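Local coordinates for protein positive phenol-degradative gene regulator (Ralstonia sp. E2, PDB 5FRZ) that probably activates transcription of phenol-degradation genes as a DNA- and ATP-binding regulator, its N-terminal sensory part holding a phenolic ligand and a zinc ion, at residues V108-L113 against G126-E131; M153-A158 against Y172-C177. All blocks are in the same frame, centred on the assembly; numbering follows the deposited sequence.

Contact 1: residues V108-L113 against G126-E131. With 2MP (3,4-dimethylphenol), chain D.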
ATOM      1  N   VAL A 108      -4.239 -10.830   5.317  1.00 25.71           N
ATOM      2  CA  VAL A 108      -4.556 -12.256   5.352  1.00 30.47           C
ATOM      3  C   VAL A 108      -4.945 -12.625   6.779  1.00 33.12           C
ATOM      4  O   VAL A 108      -4.579 -11.920   7.724  1.00 32.00           O
ATOM      5  CB  VAL A 108      -3.340 -13.124   4.883  1.00 27.43           C
ATOM      6  CG1 VAL A 108      -2.174 -13.025   5.881  1.00 24.64           C
ATOM      7  CG2 VAL A 108      -3.738 -14.586   4.668  1.00 28.18           C
ATOM      8  N   ARG A 109      -5.697 -13.711   6.944  1.00 32.15           N
ATOM      9  CA  ARG A 109      -5.878 -14.300   8.264  1.00 34.81           C
ATOM     10  C   ARG A 109      -5.151 -15.636   8.386  1.00 33.02           C
ATOM     11  O   ARG A 109      -5.266 -16.513   7.520  1.00 32.28           O
ATOM     12  CB  ARG A 109      -7.357 -14.493   8.586  1.00 42.94           C
ATOM     13  CG  ARG A 109      -7.724 -13.898   9.937  1.00 47.76           C
ATOM     14  CD  ARG A 109      -9.024 -14.462  10.464  1.00 51.12           C
ATOM     15  NE  ARG A 109      -8.850 -15.769  11.085  1.00 52.51           N
ATOM     16  CZ  ARG A 109      -9.823 -16.413  11.720  1.00 54.37           C
ATOM     17  NH1 ARG A 109     -11.030 -15.867  11.808  1.00 55.79           N
ATOM     18  NH2 ARG A 109      -9.592 -17.596  12.272  1.00 51.62           N
ATOM     19  N   VAL A 110      -4.431 -15.783   9.485  1.00 38.92           N
ATOM     20  CA  VAL A 110      -3.516 -16.893   9.687  1.00 35.10           C
ATOM     21  C   VAL A 110      -4.066 -17.873  10.696  1.00 38.31           C
ATOM     22  O   VAL A 110      -4.641 -17.471  11.716  1.00 39.84           O
ATOM     23  CB  VAL A 110      -2.137 -16.416  10.209  1.00 33.25           C
ATOM     24  CG1 VAL A 110      -1.094 -17.496  10.003  1.00 34.10           C
ATOM     25  CG2 VAL A 110      -1.714 -15.141   9.539  1.00 28.97           C
ATOM     26  N   THR A 111      -3.869 -19.154  10.420  1.00 36.28           N
ATOM     27  CA  THR A 111      -4.088 -20.190  11.419  1.00 37.81           C
ATOM     28  C   THR A 111      -2.826 -21.042  11.548  1.00 40.33           C
ATOM     29  O   THR A 111      -2.386 -21.663  10.582  1.00 37.53           O
ATOM     30  CB  THR A 111      -5.311 -21.088  11.070  1.00 38.62           C
ATOM     31  OG1 THR A 111      -6.514 -20.309  11.148  1.00 47.72           O
ATOM     32  CG2 THR A 111      -5.418 -22.251  12.039  1.00 46.63           C
ATOM     33  N   PRO A 112      -2.213 -21.041  12.740  1.00 48.08           N
ATOM     34  CA  PRO A 112      -1.104 -21.973  12.977  1.00 43.07           C
ATOM     35  C   PRO A 112      -1.545 -23.430  12.905  1.00 43.78           C
ATOM     36  O   PRO A 112      -2.558 -23.792  13.502  1.00 47.01           O
ATOM     37  CB  PRO A 112      -0.641 -21.608  14.390  1.00 44.67           C
ATOM     38  CG  PRO A 112      -1.015 -20.164  14.536  1.00 45.92           C
ATOM     39  CD  PRO A 112      -2.323 -20.027  13.804  1.00 44.00           C
ATOM     40  N   LEU A 113      -0.811 -24.240  12.143  1.00 46.16           N
ATOM     41  CA  LEU A 113      -0.935 -25.693  12.196  1.00 44.49           C
ATOM     42  C   LEU A 113      -0.024 -26.178  13.306  1.00 45.97           C
ATOM     43  O   LEU A 113      -0.484 -26.568  14.379  1.00 52.60           O
ATOM     44  CB  LEU A 113      -0.556 -26.349  10.865  1.00 40.75           C
ATOM     45  CG  LEU A 113      -1.321 -25.902   9.618  1.00 43.20           C
ATOM     46  CD1 LEU A 113      -0.754 -26.577   8.389  1.00 46.90           C
ATOM     47  CD2 LEU A 113      -2.817 -26.179   9.735  1.00 43.58           C
ATOM     48  N   GLY A 126       7.825 -23.943  11.302  1.00 29.22           N
ATOM     49  CA  GLY A 126       6.453 -23.447  11.376  1.00 30.28           C
ATOM     50  C   GLY A 126       5.597 -23.634  10.127  1.00 34.43           C
ATOM     51  O   GLY A 126       6.026 -23.326   9.009  1.00 34.27           O
ATOM     52  N   GLU A 127       4.387 -24.158  10.319  1.00 35.14           N
ATOM     53  CA  GLU A 127       3.433 -24.342   9.227  1.00 38.06           C
ATOM     54  C   GLU A 127       2.158 -23.565   9.529  1.00 36.16           C
ATOM     55  O   GLU A 127       1.647 -23.615  10.649  1.00 37.92           O
ATOM     56  CB  GLU A 127       3.110 -25.829   9.009  1.00 37.85           C
ATOM     57  CG  GLU A 127       4.341 -26.689   8.686  1.00 42.79           C
ATOM     58  CD  GLU A 127       4.028 -28.178   8.483  1.00 45.15           C
ATOM     59  OE1 GLU A 127       2.834 -28.539   8.372  1.00 48.99           O
ATOM     60  OE2 GLU A 127       4.991 -28.984   8.427  1.00 43.02           O
ATOM     61  N   PHE A 128       1.644 -22.844   8.536  1.00 31.95           N
ATOM     62  CA  PHE A 128       0.458 -22.020   8.757  1.00 33.27           C
ATOM     63  C   PHE A 128      -0.553 -22.113   7.616  1.00 34.50           C
ATOM     64  O   PHE A 128      -0.188 -22.398   6.468  1.00 32.57           O
ATOM     65  CB  PHE A 128       0.868 -20.555   8.963  1.00 34.38           C
ATOM     66  CG  PHE A 128       1.878 -20.360  10.063  1.00 32.56           C
ATOM     67  CD1 PHE A 128       3.224 -20.636   9.851  1.00 31.19           C
ATOM     68  CD2 PHE A 128       1.488 -19.894  11.306  1.00 35.37           C
ATOM     69  CE1 PHE A 128       4.153 -20.477  10.865  1.00 28.46           C
ATOM     70  CE2 PHE A 128       2.419 -19.730  12.325  1.00 35.21           C
ATOM     71  CZ  PHE A 128       3.747 -20.019  12.099  1.00 31.13           C
ATOM     72  N   LEU A 129      -1.823 -21.860   7.950  1.00 35.09           N
ATOM     73  CA  LEU A 129      -2.875 -21.638   6.958  1.00 34.05           C
ATOM     74  C   LEU A 129      -3.062 -20.145   6.698  1.00 31.86           C
ATOM     75  O   LEU A 129      -3.048 -19.343   7.623  1.00 30.85           O
ATOM     76  CB  LEU A 129      -4.207 -22.240   7.423  1.00 36.35           C
ATOM     77  CG  LEU A 129      -4.332 -23.763   7.529  1.00 39.37           C
ATOM     78  CD1 LEU A 129      -5.742 -24.175   7.980  1.00 45.02           C
ATOM     79  CD2 LEU A 129      -4.006 -24.415   6.199  1.00 41.80           C
ATOM     80  N   TRP A 130      -3.238 -19.790   5.435  1.00 28.44           N
ATOM     81  CA  TRP A 130      -3.620 -18.443   5.046  1.00 29.44           C
ATOM     82  C   TRP A 130      -5.006 -18.485   4.445  1.00 35.12           C
ATOM     83  O   TRP A 130      -5.244 -19.187   3.455  1.00 33.06           O
ATOM     84  CB  TRP A 130      -2.653 -17.863   4.029  1.00 25.67           C
ATOM     85  CG  TRP A 130      -1.443 -17.186   4.618  1.00 23.07           C
ATOM     86  CD1 TRP A 130      -1.259 -16.779   5.911  1.00 25.58           C
ATOM     87  CD2 TRP A 130      -0.256 -16.841   3.914  1.00 22.17           C
ATOM     88  NE1 TRP A 130      -0.016 -16.195   6.052  1.00 21.46           N
ATOM     89  CE2 TRP A 130       0.616 -16.220   4.833  1.00 25.08           C
ATOM     90  CE3 TRP A 130       0.156 -16.992   2.588  1.00 24.69           C
ATOM     91  CZ2 TRP A 130       1.870 -15.745   4.462  1.00 23.38           C
ATOM     92  CZ3 TRP A 130       1.415 -16.522   2.226  1.00 27.72           C
ATOM     93  CH2 TRP A 130       2.250 -15.915   3.159  1.00 22.80           C
ATOM     94  N   GLU A 131      -5.918 -17.735   5.046  1.00 33.44           N
ATOM     95  CA  GLU A 131      -7.265 -17.621   4.516  1.00 36.87           C
ATOM     96  C   GLU A 131      -7.548 -16.178   4.141  1.00 33.57           C
ATOM     97  O   GLU A 131      -7.113 -15.256   4.832  1.00 35.92           O
ATOM     98  CB  GLU A 131      -8.272 -18.139   5.531  1.00 36.73           C
ATOM     99  CG  GLU A 131      -8.172 -19.647   5.723  1.00 42.39           C
ATOM    100  CD  GLU A 131      -9.148 -20.175   6.748  1.00 50.56           C
ATOM    101  OE1 GLU A 131     -10.323 -20.396   6.383  1.00 54.98           O
ATOM    102  OE2 GLU A 131      -8.739 -20.372   7.915  1.00 52.32           O
TER
HETATM  103  O1  2MP D1209       1.063 -14.222   7.707  1.00 23.96           O
HETATM  104  C1  2MP D1209       2.177 -14.434   8.524  1.00 23.61           C
HETATM  105  C2  2MP D1209       2.938 -13.373   9.013  1.00 21.15           C
HETATM  106  C3  2MP D1209       4.043 -13.617   9.821  1.00 22.27           C
HETATM  107  C4  2MP D1209       4.361 -14.930  10.126  1.00 25.64           C
HETATM  108  C5  2MP D1209       3.590 -15.960   9.635  1.00 26.42           C
HETATM  109  C6  2MP D1209       2.492 -15.737   8.830  1.00 25.77           C
HETATM  110  C7  2MP D1209       5.552 -15.285  11.001  1.00 27.27           C
HETATM  111  C8  2MP D1209       3.960 -17.365   9.976  1.00 29.17           C

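Contact 2: residues M153-A158 against Y172-C177. With ZN (zinc ion), chain C; 2MP (3,4-dimethylphenol), chain D.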
ATOM      1  N   MET A 153       4.388 -10.833  -1.726  1.00 21.84           N
ATOM      2  CA  MET A 153       4.523  -9.883  -0.642  1.00 23.99           C
ATOM      3  C   MET A 153       4.208 -10.519   0.703  1.00 22.01           C
ATOM      4  O   MET A 153       4.859 -10.201   1.703  1.00 19.58           O
ATOM      5  CB  MET A 153       3.599  -8.691  -0.871  1.00 21.80           C
ATOM      6  CG  MET A 153       3.993  -7.420  -0.118  1.00 26.64           C
ATOM      7  SD  MET A 153       2.669  -6.163  -0.408  1.00 36.08           S
ATOM      8  CE  MET A 153       2.097  -6.703  -1.994  1.00 30.96           C
ATOM      9  N   GLN A 154       3.192 -11.387   0.738  1.00 18.33           N
ATOM     10  CA  GLN A 154       2.820 -12.059   1.985  1.00 19.36           C
ATOM     11  C   GLN A 154       3.906 -13.026   2.471  1.00 22.03           C
ATOM     12  O   GLN A 154       4.179 -13.102   3.674  1.00 20.18           O
ATOM     13  CB  GLN A 154       1.498 -12.803   1.823  1.00 23.53           C
ATOM     14  CG  GLN A 154       0.349 -11.890   1.451  1.00 22.77           C
ATOM     15  CD  GLN A 154      -1.010 -12.608   1.356  1.00 28.59           C
ATOM     16  OE1 GLN A 154      -1.964 -12.048   0.820  1.00 25.65           O
ATOM     17  NE2 GLN A 154      -1.102 -13.827   1.887  1.00 22.36           N
ATOM     18  N   ILE A 155       4.528 -13.754   1.547  1.00 20.10           N
ATOM     19  CA  ILE A 155       5.626 -14.655   1.896  1.00 20.36           C
ATOM     20  C   ILE A 155       6.849 -13.888   2.410  1.00 21.84           C
ATOM     21  O   ILE A 155       7.450 -14.261   3.424  1.00 25.12           O
ATOM     22  CB  ILE A 155       6.031 -15.527   0.698  1.00 25.39           C
ATOM     23  CG1 ILE A 155       5.155 -16.769   0.666  1.00 29.27           C
ATOM     24  CG2 ILE A 155       7.527 -15.973   0.801  1.00 23.06           C
ATOM     25  CD1 ILE A 155       5.436 -17.747   1.829  1.00 24.96           C
ATOM     26  N   GLY A 156       7.209 -12.812   1.708  1.00 22.19           N
ATOM     27  CA  GLY A 156       8.332 -11.981   2.102  1.00 21.72           C
ATOM     28  C   GLY A 156       8.186 -11.428   3.511  1.00 21.28           C
ATOM     29  O   GLY A 156       9.175 -11.349   4.254  1.00 18.58           O
ATOM     30  N   TYR A 157       6.959 -11.028   3.870  1.00 19.63           N
ATOM     31  CA  TYR A 157       6.646 -10.561   5.230  1.00 19.21           C
ATOM     32  C   TYR A 157       6.945 -11.614   6.289  1.00 19.63           C
ATOM     33  O   TYR A 157       7.674 -11.334   7.251  1.00 21.62           O
ATOM     34  CB  TYR A 157       5.166 -10.121   5.327  1.00 17.69           C
ATOM     35  CG  TYR A 157       4.736  -9.577   6.685  1.00 19.24           C
ATOM     36  CD1 TYR A 157       4.454 -10.436   7.745  1.00 18.93           C
ATOM     37  CD2 TYR A 157       4.576  -8.205   6.897  1.00 19.07           C
ATOM     38  CE1 TYR A 157       4.047  -9.956   8.966  1.00 20.44           C
ATOM     39  CE2 TYR A 157       4.154  -7.714   8.123  1.00 19.21           C
ATOM     40  CZ  TYR A 157       3.902  -8.594   9.158  1.00 22.16           C
ATOM     41  OH  TYR A 157       3.470  -8.121  10.380  1.00 21.32           O
ATOM     42  N   ALA A 158       6.382 -12.813   6.137  1.00 18.73           N
ATOM     43  CA  ALA A 158       6.690 -13.929   7.058  1.00 20.66           C
ATOM     44  C   ALA A 158       8.191 -14.179   7.193  1.00 19.67           C
ATOM     45  O   ALA A 158       8.716 -14.396   8.292  1.00 18.65           O
ATOM     46  CB  ALA A 158       5.994 -15.218   6.589  1.00 19.52           C
ATOM     47  N   TYR A 172      10.412 -18.773   4.064  1.00 26.57           N
ATOM     48  CA  TYR A 172       9.103 -19.393   3.915  1.00 24.82           C
ATOM     49  C   TYR A 172       8.788 -19.761   2.472  1.00 28.09           C
ATOM     50  O   TYR A 172       9.249 -19.108   1.530  1.00 27.51           O
ATOM     51  CB  TYR A 172       8.008 -18.466   4.413  1.00 24.44           C
ATOM     52  CG  TYR A 172       7.898 -18.364   5.897  1.00 23.92           C
ATOM     53  CD1 TYR A 172       8.826 -17.626   6.632  1.00 20.36           C
ATOM     54  CD2 TYR A 172       6.843 -18.973   6.569  1.00 23.30           C
ATOM     55  CE1 TYR A 172       8.720 -17.519   7.985  1.00 20.38           C
ATOM     56  CE2 TYR A 172       6.728 -18.873   7.938  1.00 23.30           C
ATOM     57  CZ  TYR A 172       7.667 -18.139   8.639  1.00 22.99           C
ATOM     58  OH  TYR A 172       7.551 -18.037  10.008  1.00 22.14           O
ATOM     59  N   ARG A 173       7.979 -20.799   2.300  1.00 28.40           N
ATOM     60  CA  ARG A 173       7.479 -21.143   0.975  1.00 31.69           C
ATOM     61  C   ARG A 173       5.992 -21.479   1.044  1.00 32.16           C
ATOM     62  O   ARG A 173       5.520 -22.071   2.021  1.00 28.98           O
ATOM     63  CB  ARG A 173       8.278 -22.314   0.379  1.00 37.55           C
ATOM     64  CG  ARG A 173       7.548 -23.062  -0.738  1.00 45.76           C
ATOM     65  CD  ARG A 173       8.475 -23.574  -1.853  1.00 54.17           C
ATOM     66  NE  ARG A 173       7.793 -24.598  -2.658  1.00 69.19           N
ATOM     67  CZ  ARG A 173       8.402 -25.444  -3.491  1.00 78.03           C
ATOM     68  NH1 ARG A 173       9.721 -25.389  -3.653  1.00 75.96           N
ATOM     69  NH2 ARG A 173       7.691 -26.343  -4.171  1.00 76.61           N
ATOM     70  N   GLU A 174       5.251 -21.073   0.012  1.00 30.12           N
ATOM     71  CA  GLU A 174       3.862 -21.468  -0.133  1.00 29.64           C
ATOM     72  C   GLU A 174       3.751 -22.861  -0.736  1.00 32.71           C
ATOM     73  O   GLU A 174       4.172 -23.060  -1.863  1.00 32.94           O
ATOM     74  CB  GLU A 174       3.123 -20.484  -1.033  1.00 30.53           C
ATOM     75  CG  GLU A 174       2.756 -19.187  -0.410  1.00 30.40           C
ATOM     76  CD  GLU A 174       1.747 -18.450  -1.254  1.00 27.51           C
ATOM     77  OE1 GLU A 174       2.162 -17.803  -2.238  1.00 28.72           O
ATOM     78  OE2 GLU A 174       0.547 -18.546  -0.948  1.00 26.51           O
ATOM     79  N   LEU A 175       3.158 -23.804  -0.009  1.00 35.47           N
ATOM     80  CA  LEU A 175       2.952 -25.166  -0.522  1.00 36.25           C
ATOM     81  C   LEU A 175       1.599 -25.256  -1.221  1.00 41.05           C
ATOM     82  O   LEU A 175       1.325 -26.189  -1.979  1.00 41.84           O
ATOM     83  CB  LEU A 175       3.026 -26.188   0.614  1.00 36.71           C
ATOM     84  CG  LEU A 175       4.144 -25.955   1.642  1.00 37.10           C
ATOM     85  CD1 LEU A 175       4.157 -27.039   2.723  1.00 41.98           C
ATOM     86  CD2 LEU A 175       5.515 -25.847   0.964  1.00 42.28           C
ATOM     87  N   GLU A 176       0.763 -24.264  -0.943  1.00 38.41           N
ATOM     88  CA  GLU A 176      -0.589 -24.191  -1.457  1.00 45.31           C
ATOM     89  C   GLU A 176      -0.950 -22.722  -1.628  1.00 42.54           C
ATOM     90  O   GLU A 176      -0.461 -21.898  -0.863  1.00 36.32           O
ATOM     91  CB  GLU A 176      -1.553 -24.874  -0.503  1.00 46.97           C
ATOM     92  CG  GLU A 176      -2.280 -25.991  -1.170  1.00 57.24           C
ATOM     93  CD  GLU A 176      -2.744 -27.054  -0.241  1.00 59.90           C
ATOM     94  OE1 GLU A 176      -3.574 -26.738   0.639  1.00 64.32           O
ATOM     95  OE2 GLU A 176      -2.308 -28.210  -0.420  1.00 66.66           O
ATOM     96  N   CYS A 177      -1.783 -22.384  -2.615  1.00 40.64           N
ATOM     97  CA  CYS A 177      -2.138 -20.975  -2.852  1.00 42.86           C
ATOM     98  C   CYS A 177      -3.433 -20.785  -3.625  1.00 43.94           C
ATOM     99  O   CYS A 177      -3.584 -21.340  -4.716  1.00 43.04           O
ATOM    100  CB  CYS A 177      -1.009 -20.261  -3.608  1.00 37.30           C
ATOM    101  SG  CYS A 177      -1.301 -18.472  -3.882  1.00 37.53           S
TER
HETATM  102 ZN    ZN C1208      -1.201 -17.680  -1.672  1.00 30.93          ZN
HETATM  103  O1  2MP D1209       1.063 -14.222   7.707  1.00 23.96           O
HETATM  104  C1  2MP D1209       2.177 -14.434   8.524  1.00 23.61           C
HETATM  105  C2  2MP D1209       2.938 -13.373   9.013  1.00 21.15           C
HETATM  106  C3  2MP D1209       4.043 -13.617   9.821  1.00 22.27           C
HETATM  107  C4  2MP D1209       4.361 -14.930  10.126  1.00 25.64           C
HETATM  108  C5  2MP D1209       3.590 -15.960   9.635  1.00 26.42           C
HETATM  109  C6  2MP D1209       2.492 -15.737   8.830  1.00 25.77           C
HETATM  110  C7  2MP D1209       5.552 -15.285  11.001  1.00 27.27           C
HETATM  111  C8  2MP D1209       3.960 -17.365   9.976  1.00 29.17           C

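Contact 1: residues V108-L113 against G126-E131
R109 and E131 form a hydrogen-bonded pair: R109 N donates to E131 O, and E131 N returns a bond to R109 O at 2.8 Å. The next such pair is T111 with L129, where T111 N donates to L129 O and L129 N reaches T111 O over 2.7 Å, almost straight (N-H...O 176°). A fifth backbone bond, from L113 N to E127 O, lies where the chain turns a corner. At non-hydrogen-bonded positions alpha hydrogens approach carbonyls instead, V110 CA standing 3.2 Å from L129 O. This antiparallel beta hairpin, strands 109-118 and 123-131, gives a four-stranded antiparallel sheet its edge strand 109-118.

Apolar packing covers the face of V110, P112, F128 and W130. V110 CG1 lies 3.8 Å from F128 CD2, and P112 meets the same side of the ring. V108 lays both methyls on one face of W130; CG1, set between backbone N and carbonyl carbon (chi1 67°), sits over the five-membered ring in a CH-pi contact, and CG2 touches W130 CG at 3.5 Å. On the face of T111 and L129, L113 CD2 meets L129 CG at 3.6 Å, crossing at about a right angle.

On the aromatic face, W130 NE1 donates to O1 of 3,4-dimethylphenol at 2.8 Å through a bent bond (144°), and ligand methyl C8 rests over the centre of the F128 ring, 3.2 Å above its plane.

Contact 2: residues M153-A158 against Y172-C177
I155 and Y172 approach to 6.2 Å between CA atoms, where helix 153-158 runs roughly antiparallel to strand 172-174 (152°) with the segment axes 8.0 Å apart. The arrangement is a helix laid against the edge strand of an antiparallel sheet, both elements belonging to the V4R domain, and it contains no hydrogen bond between the two segments: the joint is made by side chains.

I155 carries one half of it. Its CG2, anti to the backbone N, is directed at the carbonyl oxygen of Y172, whereas the other branch reaches across to the strand, with CD1 touching Y172 CB at 3.7 Å and CG1 meeting E174 CG at 3.6 Å. The isoleucine therefore packs on the aliphatic part of a glutamate whose carboxylate has a different task.

A158 carries the other half. Its methyl sits almost exactly over the middle of the Y172 ring, 3.6 Å from the centroid and 6° off the normal, a CH-pi contact, while A158 O lies 3.1 Å from Y172 CE1. The phenol oxygen of Y172 is hydrogen-bonded to Y124 and T162, which fixes the far end of the ring beside the ligand methyls C7 and C8. Y157, on another side of the helix, offers a ring edge to 3,4-dimethylphenol, CD1 being 3.5 Å from ligand C2, and its own hydroxyl is hydrogen-bonded to D78.

Further along, L175 and E176 both face R186 in a classic beta bulge, and the chain then brings C177 to the zinc site that C151 and C185 complete. There E174, extended beyond CG, binds the zinc ion through OE2 at 2.1 Å.

How the contacts relate
Followed from the N terminus, the chain first closes contact 1, returning through residues 114-125 to pair 126-131 with 108-113; contact 2 then closes the later loop 159-171, so the two stand in series, neither nested nor crossed. Their centres are about 10 Å apart, and both reach the same four-stranded sheet: contact 1 at one outer strand, contact 2 at the other. W130 joins them directly, its CH2 packing 3.4 Å from Q154 C at the helix, while its CZ3 lies 3.9 Å from E174 OE2 in the zinc site. Between them, hairpin, helix and far strand all contribute to the surroundings of the bound phenol.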